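Side-chain contact in PA4485 (Pseudomonas aeruginosa, PDB 4AVR), which probably cleaves cell-wall glycan strands as an RlpA-family lytic transglycosylase, preferring those without stem peptides: residues A[74-78]-A[79-83]. Residues are numbered along the deposited sequence; the frame is centred on the assembly and turned at random.
Sequences KAAEG and LGMIR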
loop_
_atom_site.group_PDB
_atom_site.type_symbol
_atom_site.label_atom_id
_atom_site.label_comp_id
_atom_site.label_asym_id
_atom_site.label_seq_id
_atom_site.Cartn_x
_atom_site.Cartn_y
_atom_site.Cartn_z
ATOM N N LYS A 74 -2.628 10.055 0.183
ATOM C CA LYS A 74 -2.662 11.466 0.551
ATOM C C LYS A 74 -3.026 11.633 2.025
ATOM O O LYS A 74 -2.451 12.484 2.725
ATOM C CB LYS A 74 -3.638 12.235 -0.344
ATOM C CG LYS A 74 -3.693 13.718 -0.060
ATOM C CD LYS A 74 -2.443 14.431 -0.490
ATOM C CE LYS A 74 -2.622 15.939 -0.389
ATOM N NZ LYS A 74 -1.373 16.688 -0.713
ATOM N N ALA A 75 -3.972 10.839 2.522
ATOM C CA ALA A 75 -4.321 10.902 3.943
ATOM C C ALA A 75 -3.139 10.464 4.810
ATOM O O ALA A 75 -2.887 11.048 5.870
ATOM C CB ALA A 75 -5.550 10.054 4.228
ATOM N N ALA A 76 -2.426 9.431 4.378
ATOM C CA ALA A 76 -1.251 8.961 5.108
ATOM C C ALA A 76 -0.177 10.035 5.197
ATOM O O ALA A 76 0.488 10.183 6.225
ATOM C CB ALA A 76 -0.697 7.715 4.480
ATOM N N GLU A 77 -0.009 10.806 4.126
ATOM C CA GLU A 77 0.902 11.961 4.164
ATOM C C GLU A 77 0.472 12.971 5.222
ATOM O O GLU A 77 1.295 13.446 6.006
ATOM C CB GLU A 77 0.983 12.636 2.787
ATOM C CG GLU A 77 1.671 11.762 1.752
ATOM C CD GLU A 77 1.578 12.251 0.332
ATOM O OE1 GLU A 77 0.623 12.940 -0.058
ATOM O OE2 GLU A 77 2.409 11.797 -0.483
ATOM N N GLY A 78 -0.819 13.295 5.256
ATOM C CA GLY A 78 -1.335 14.232 6.253
ATOM C C GLY A 78 -1.173 13.722 7.682
ATOM O O GLY A 78 -1.015 14.510 8.602
ATOM N N LEU A 79 -1.203 12.399 7.843
ATOM C CA LEU A 79 -1.027 11.760 9.152
ATOM C C LEU A 79 0.436 11.536 9.519
ATOM O O LEU A 79 0.728 11.110 10.632
ATOM C CB LEU A 79 -1.789 10.440 9.180
ATOM C CG LEU A 79 -3.308 10.570 9.209
ATOM C CD1 LEU A 79 -3.961 9.249 8.824
ATOM C CD2 LEU A 79 -3.791 11.021 10.576
ATOM N N GLY A 80 1.359 11.814 8.606
ATOM C CA GLY A 80 2.773 11.567 8.854
ATOM C C GLY A 80 3.132 10.107 9.038
ATOM O O GLY A 80 4.042 9.778 9.799
ATOM N N MET A 81 2.429 9.226 8.332
ATOM C CA MET A 81 2.593 7.775 8.504
ATOM C C MET A 81 3.181 7.054 7.283
ATOM O O MET A 81 3.174 5.825 7.234
ATOM C CB MET A 81 1.285 7.119 8.952
ATOM C CG MET A 81 0.205 7.097 7.918
ATOM S SD MET A 81 -1.380 6.462 8.513
ATOM C CE MET A 81 -1.101 4.723 8.387
ATOM N N ILE A 82 3.703 7.795 6.315
ATOM C CA ILE A 82 4.224 7.154 5.101
ATOM C C ILE A 82 5.379 6.208 5.429
ATOM O O ILE A 82 5.409 5.073 4.939
ATOM C CB ILE A 82 4.625 8.198 4.044
ATOM C CG1 ILE A 82 3.372 8.895 3.497
ATOM C CG2 ILE A 82 5.448 7.578 2.923
ATOM C CD1 ILE A 82 2.504 8.010 2.610
ATOM N N ARG A 83 6.334 6.674 6.228
ATOM C CA ARG A 83 7.495 5.848 6.566
ATOM C C ARG A 83 7.182 4.800 7.613
ATOM O O ARG A 83 7.691 3.683 7.529
ATOM C CB ARG A 83 8.677 6.703 7.004
ATOM C CG ARG A 83 9.278 7.476 5.857
ATOM C CD ARG A 83 10.252 8.538 6.351
ATOM N NE ARG A 83 11.353 8.034 7.175
ATOM C CZ ARG A 83 12.336 8.799 7.655
ATOM N NH1 ARG A 83 12.355 10.103 7.403
ATOM N NH2 ARG A 83 13.308 8.268 8.387
#
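Ala-76 O accepts from Met-81 N at 3.0 Å, and the N-H...O angle of 177° makes this the straightest of the bonds that close the helix 73-79. The same oxygen takes a weak, strongly bent second bond from Leu-79 N; the main acceptor for that amide is Ala-75 O, 2.9 Å from Leu-79 N, with the donor slightly tilted from the carbonyl plane. Gly-80 N goes to Glu-77 O (3.1 Å), but it stands well above the plane of that carbonyl, 69° out of it, and so does not lie on a lone pair. Gly-80 is the first residue to leave helical geometry and has a positive phi, a conformation that favours glycine; together with the bonds from Met-81 N to Ala-76 O, five residues back, and from Gly-80 N to Glu-77 O, three back, this defines a Schellman motif, which ends the helix of this double-psi beta-barrel family domain before the chain runs on to strand 87-93. The reversal also brings apolar groups together. Ala-76 CB meets Met-81 CG at 3.6 Å and Ile-82 CD1 at 3.7 Å. In Met-81 a chi1 of 69° tucks CG between the two backbone branches and so against Ala-76 CB. Ile-82 lies obliquely across the aliphatic part of Glu-77, CG1 of Ile-82 being 3.8 Å from CG of Glu-77. OE1 of Glu-77 is salt-bridged to Arg-73 NH1, with Arg-83 of the second subunit as a long, weak second partner. Within the turn, Leu-79 O accepts from the ND2 groups of Asn-46 and Asn-49; past it, Ile-82 O is hydrogen-bonded to Tyr-8 OH.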